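Local coordinates for thioredoxin domain-containing protein (PDB 3EYT), which is of unknown function but has a thioredoxin-like fold of the AhpC/TSA family and probably acts as an oxidoreductase with antioxidant activity, at residues C[113-121]-C[129-137]. Residues are numbered along the deposited sequence; the frame is centred on the assembly and turned at random.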
ATOM      1  N   TYR C 113      -9.296 -22.108  -0.297  1.00 11.94           N
ATOM      2  CA  TYR C 113     -10.446 -22.485   0.496  1.00 13.69           C
ATOM      3  C   TYR C 113     -11.786 -22.302  -0.220  1.00 13.43           C
ATOM      4  O   TYR C 113     -12.834 -22.639   0.353  1.00 14.83           O
ATOM      5  CB  TYR C 113     -10.455 -21.752   1.855  1.00 13.07           C
ATOM      6  CG  TYR C 113      -9.607 -22.447   2.899  1.00 14.28           C
ATOM      7  CD1 TYR C 113      -8.211 -22.275   2.928  1.00 16.88           C
ATOM      8  CD2 TYR C 113     -10.181 -23.292   3.840  1.00 13.59           C
ATOM      9  CE1 TYR C 113      -7.424 -22.945   3.853  1.00 16.25           C
ATOM     10  CE2 TYR C 113      -9.411 -23.942   4.785  1.00 15.89           C
ATOM     11  CZ  TYR C 113      -8.035 -23.770   4.791  1.00 16.93           C
ATOM     12  OH  TYR C 113      -7.259 -24.433   5.724  1.00 17.63           O
ATOM     13  N   GLN C 114     -11.737 -21.756  -1.433  1.00 13.53           N
ATOM     14  CA  GLN C 114     -12.930 -21.461  -2.237  1.00 14.66           C
ATOM     15  C   GLN C 114     -13.892 -20.533  -1.459  1.00 14.41           C
ATOM     16  O   GLN C 114     -15.109 -20.735  -1.461  1.00 13.72           O
ATOM     17  CB  GLN C 114     -13.616 -22.786  -2.646  1.00 14.57           C
ATOM     18  CG  GLN C 114     -12.614 -23.764  -3.292  1.00 16.38           C
ATOM     19  CD  GLN C 114     -13.227 -25.116  -3.636  1.00 16.24           C
ATOM     20  OE1 GLN C 114     -13.427 -25.957  -2.771  1.00 19.39           O
ATOM     21  NE2 GLN C 114     -13.528 -25.308  -4.894  1.00 12.81           N
HETATM   22  N   MSE C 115     -13.347 -19.511  -0.805  1.00 14.44           N
HETATM   23  CA  MSE C 115     -14.211 -18.611  -0.024  1.00 15.24           C
HETATM   24  C   MSE C 115     -15.019 -17.746  -0.951  1.00 15.25           C
HETATM   25  O   MSE C 115     -14.584 -17.419  -2.060  1.00 15.08           O
HETATM   26  CB  MSE C 115     -13.382 -17.773   0.960  1.00 15.32           C
HETATM   27  CG  MSE C 115     -12.557 -18.651   1.863  1.00 16.32           C
HETATM   28 SE   MSE C 115     -11.636 -17.435   3.135  0.75 22.19          SE
HETATM   29  CE  MSE C 115     -10.382 -18.717   3.935  1.00 18.83           C
ATOM     30  N   ARG C 116     -16.217 -17.395  -0.512  1.00 16.98           N
ATOM     31  CA  ARG C 116     -17.154 -16.611  -1.325  1.00 17.64           C
ATOM     32  C   ARG C 116     -17.004 -15.119  -1.082  1.00 17.62           C
ATOM     33  O   ARG C 116     -17.555 -14.308  -1.822  1.00 17.57           O
ATOM     34  CB  ARG C 116     -18.593 -17.027  -1.019  1.00 18.16           C
ATOM     35  CG  ARG C 116     -18.895 -18.492  -1.346  1.00 21.52           C
ATOM     36  CD  ARG C 116     -20.356 -18.807  -1.053  1.00 26.31           C
ATOM     37  NE  ARG C 116     -21.238 -18.258  -2.094  1.00 33.85           N
ATOM     38  CZ  ARG C 116     -21.453 -18.809  -3.296  1.00 35.69           C
ATOM     39  NH1 ARG C 116     -20.855 -19.948  -3.644  1.00 36.79           N
ATOM     40  NH2 ARG C 116     -22.274 -18.216  -4.159  1.00 35.16           N
ATOM     41  N   GLY C 117     -16.284 -14.743  -0.031  1.00 16.61           N
ATOM     42  CA  GLY C 117     -16.179 -13.312   0.296  1.00 16.13           C
ATOM     43  C   GLY C 117     -15.805 -13.247   1.752  1.00 15.73           C
ATOM     44  O   GLY C 117     -15.363 -14.267   2.335  1.00 15.14           O
ATOM     45  N   THR C 118     -15.975 -12.062   2.349  1.00 15.40           N
ATOM     46  CA  THR C 118     -15.688 -11.862   3.776  1.00 15.26           C
ATOM     47  C   THR C 118     -16.930 -11.195   4.396  1.00 15.67           C
ATOM     48  O   THR C 118     -17.637 -10.466   3.702  1.00 14.79           O
ATOM     49  CB  THR C 118     -14.445 -10.906   3.973  1.00 14.71           C
ATOM     50  OG1 THR C 118     -14.710  -9.636   3.369  1.00 15.23           O
ATOM     51  CG2 THR C 118     -13.207 -11.477   3.320  1.00 16.88           C
ATOM     52  N   PRO C 119     -17.189 -11.428   5.697  1.00 15.20           N
ATOM     53  CA  PRO C 119     -16.394 -12.342   6.518  1.00 15.20           C
ATOM     54  C   PRO C 119     -16.737 -13.812   6.258  1.00 14.67           C
ATOM     55  O   PRO C 119     -17.873 -14.148   5.904  1.00 15.36           O
ATOM     56  CB  PRO C 119     -16.757 -11.939   7.967  1.00 15.77           C
ATOM     57  CG  PRO C 119     -18.233 -11.539   7.869  1.00 14.22           C
ATOM     58  CD  PRO C 119     -18.325 -10.831   6.445  1.00 15.15           C
ATOM     59  N   SER C 120     -15.736 -14.669   6.384  1.00 14.81           N
ATOM     60  CA  SER C 120     -15.959 -16.103   6.391  1.00 15.55           C
ATOM     61  C   SER C 120     -15.362 -16.677   7.643  1.00 16.10           C
ATOM     62  O   SER C 120     -14.303 -16.238   8.098  1.00 16.87           O
ATOM     63  CB  SER C 120     -15.347 -16.765   5.153  1.00 14.76           C
ATOM     64  OG  SER C 120     -16.046 -16.298   4.014  1.00 15.29           O
ATOM     65  N   LEU C 121     -16.034 -17.676   8.191  1.00 16.64           N
ATOM     66  CA  LEU C 121     -15.540 -18.325   9.375  1.00 17.50           C
ATOM     67  C   LEU C 121     -15.318 -19.794   9.040  1.00 17.98           C
ATOM     68  O   LEU C 121     -16.235 -20.462   8.515  1.00 18.51           O
ATOM     69  CB  LEU C 121     -16.504 -18.106  10.557  1.00 18.14           C
ATOM     70  CG  LEU C 121     -15.874 -18.465  11.932  1.00 21.40           C
ATOM     71  CD1 LEU C 121     -16.390 -17.656  13.051  1.00 24.16           C
ATOM     72  CD2 LEU C 121     -16.065 -19.932  12.229  1.00 21.89           C
ATOM     73  N   ASP C 129      -8.755 -31.390   9.499  1.00 21.37           N
ATOM     74  CA  ASP C 129      -9.766 -31.340   8.440  1.00 21.26           C
ATOM     75  C   ASP C 129     -10.719 -30.171   8.587  1.00 20.14           C
ATOM     76  O   ASP C 129     -11.157 -29.839   9.700  1.00 20.12           O
ATOM     77  CB  ASP C 129     -10.585 -32.642   8.400  1.00 22.03           C
ATOM     78  CG  ASP C 129      -9.754 -33.847   7.947  1.00 23.67           C
ATOM     79  OD1 ASP C 129      -8.798 -33.689   7.137  1.00 22.84           O
ATOM     80  OD2 ASP C 129     -10.067 -34.955   8.419  1.00 25.96           O
ATOM     81  N   LEU C 130     -11.063 -29.564   7.452  1.00 19.82           N
ATOM     82  CA  LEU C 130     -12.101 -28.546   7.413  1.00 19.23           C
ATOM     83  C   LEU C 130     -13.476 -29.167   7.675  1.00 19.69           C
ATOM     84  O   LEU C 130     -13.861 -30.142   7.020  1.00 20.16           O
ATOM     85  CB  LEU C 130     -12.091 -27.824   6.067  1.00 18.51           C
ATOM     86  CG  LEU C 130     -13.099 -26.683   5.926  1.00 18.19           C
ATOM     87  CD1 LEU C 130     -12.752 -25.514   6.842  1.00 18.16           C
ATOM     88  CD2 LEU C 130     -13.123 -26.216   4.488  1.00 18.38           C
ATOM     89  N   ARG C 131     -14.226 -28.587   8.610  1.00 19.32           N
ATOM     90  CA  ARG C 131     -15.486 -29.165   9.043  1.00 19.75           C
ATOM     91  C   ARG C 131     -16.655 -28.189   8.951  1.00 20.32           C
ATOM     92  O   ARG C 131     -17.803 -28.609   8.933  1.00 21.02           O
ATOM     93  CB  ARG C 131     -15.354 -29.687  10.478  1.00 20.06           C
ATOM     94  CG  ARG C 131     -14.327 -30.788  10.623  1.00 21.44           C
ATOM     95  CD  ARG C 131     -14.846 -32.116  10.040  1.00 21.14           C
ATOM     96  NE  ARG C 131     -15.968 -32.615  10.842  1.00 22.44           N
ATOM     97  CZ  ARG C 131     -15.828 -33.303  11.973  1.00 20.02           C
ATOM     98  NH1 ARG C 131     -14.625 -33.588  12.442  1.00 16.38           N
ATOM     99  NH2 ARG C 131     -16.893 -33.720  12.638  1.00 19.22           N
ATOM    100  N   ALA C 132     -16.375 -26.887   8.942  1.00 18.93           N
ATOM    101  CA  ALA C 132     -17.431 -25.923   8.662  1.00 18.80           C
ATOM    102  C   ALA C 132     -16.828 -24.729   7.963  1.00 18.19           C
ATOM    103  O   ALA C 132     -15.657 -24.420   8.152  1.00 17.14           O
ATOM    104  CB  ALA C 132     -18.170 -25.478   9.936  1.00 17.60           C
ATOM    105  N   HIS C 133     -17.654 -24.053   7.178  1.00 19.05           N
ATOM    106  CA  HIS C 133     -17.201 -22.928   6.373  1.00 18.61           C
ATOM    107  C   HIS C 133     -18.421 -22.022   6.209  1.00 19.07           C
ATOM    108  O   HIS C 133     -19.312 -22.302   5.404  1.00 18.36           O
ATOM    109  CB  HIS C 133     -16.664 -23.446   5.041  1.00 19.49           C
ATOM    110  CG  HIS C 133     -16.156 -22.371   4.123  1.00 20.23           C
ATOM    111  ND1 HIS C 133     -15.525 -22.660   2.940  1.00 17.35           N
ATOM    112  CD2 HIS C 133     -16.190 -21.018   4.209  1.00 19.95           C
ATOM    113  CE1 HIS C 133     -15.185 -21.537   2.326  1.00 21.08           C
ATOM    114  NE2 HIS C 133     -15.582 -20.522   3.072  1.00 21.61           N
ATOM    115  N   HIS C 134     -18.463 -20.953   7.002  1.00 18.47           N
ATOM    116  CA  HIS C 134     -19.614 -20.043   7.053  1.00 19.43           C
ATOM    117  C   HIS C 134     -19.281 -18.735   6.398  1.00 19.48           C
ATOM    118  O   HIS C 134     -18.251 -18.152   6.691  1.00 20.56           O
ATOM    119  CB  HIS C 134     -20.010 -19.748   8.490  1.00 19.03           C
ATOM    120  CG  HIS C 134     -20.384 -20.969   9.269  1.00 20.30           C
ATOM    121  ND1 HIS C 134     -21.517 -21.706   9.004  1.00 22.00           N
ATOM    122  CD2 HIS C 134     -19.775 -21.583  10.312  1.00 23.34           C
ATOM    123  CE1 HIS C 134     -21.592 -22.721   9.848  1.00 23.37           C
ATOM    124  NE2 HIS C 134     -20.554 -22.660  10.663  1.00 20.75           N
ATOM    125  N   PHE C 135     -20.187 -18.252   5.560  1.00 19.49           N
ATOM    126  CA  PHE C 135     -20.009 -16.992   4.873  1.00 19.92           C
ATOM    127  C   PHE C 135     -21.036 -16.007   5.417  1.00 19.96           C
ATOM    128  O   PHE C 135     -22.226 -16.293   5.405  1.00 19.94           O
ATOM    129  CB  PHE C 135     -20.193 -17.197   3.358  1.00 20.15           C
ATOM    130  CG  PHE C 135     -20.225 -15.914   2.582  1.00 20.64           C
ATOM    131  CD1 PHE C 135     -19.278 -14.931   2.814  1.00 16.61           C
ATOM    132  CD2 PHE C 135     -21.212 -15.691   1.615  1.00 23.11           C
ATOM    133  CE1 PHE C 135     -19.292 -13.714   2.111  1.00 19.17           C
ATOM    134  CE2 PHE C 135     -21.241 -14.488   0.877  1.00 21.48           C
ATOM    135  CZ  PHE C 135     -20.266 -13.482   1.143  1.00 23.19           C
ATOM    136  N   GLY C 136     -20.596 -14.849   5.912  1.00 20.62           N
ATOM    137  CA  GLY C 136     -21.552 -13.855   6.432  1.00 21.58           C
ATOM    138  C   GLY C 136     -22.007 -14.111   7.868  1.00 22.41           C
ATOM    139  O   GLY C 136     -21.193 -14.445   8.741  1.00 21.99           O
ATOM    140  N   ASP C 137     -23.303 -13.935   8.118  1.00 22.68           N
ATOM    141  CA  ASP C 137     -23.827 -13.956   9.489  1.00 24.10           C
ATOM    142  C   ASP C 137     -23.799 -15.372  10.040  1.00 23.41           C
ATOM    143  O   ASP C 137     -24.081 -16.326   9.314  1.00 23.45           O
ATOM    144  CB  ASP C 137     -25.261 -13.409   9.527  1.00 25.42           C
ATOM    145  CG  ASP C 137     -25.304 -11.887   9.490  1.00 28.19           C
ATOM    146  OD1 ASP C 137     -24.256 -11.252   9.781  1.00 30.35           O
ATOM    147  OD2 ASP C 137     -26.385 -11.326   9.167  1.00 32.21           O
TER
HETATM  148  O   HOH W   1     -16.833 -18.244   2.087  1.00 13.59           O
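Leu121 and His134 form an antiparallel hydrogen-bonded pair, Leu121 N to His134 O and His134 N to Leu121 O both 2.7 Å, and Gly136 N adds a nearly straight bond to Pro119 O. This is the open end of the beta hairpin of strands 120-124 and 129-135, in a thioredoxin-like fold. The peptide bond before Pro119 is cis, as in the cis-proline loop of thioredoxin-like proteins; Thr118 and Pro119 touch Cys43 of a probable CxxC motif. On the face that carries Ser120 and Phe135, residues 113-118 fold over His133 and Phe135. The Phe135 ring takes Arg116 CB over one face, 4.0 Å from the ring centroid, while CE1 meets Gly117 C at 3.5 Å. CG of His133 lies anti to the backbone N (chi1 -180°), which carries the imidazole under residues 113-115. There the ring meets Tyr113 O at its edge, and CG of selenomethionine Met115 packs 3.8 Å from NE2 of His133. Ser120 OG donates to Gly117 O from above the carbonyl plane. With an alanine in place of Ser120, Gly117 O would probably lose this donor and the water one of its three partners. That water lies 2.8 Å from each of Arg116 N, Ser120 OG and His133 NE2.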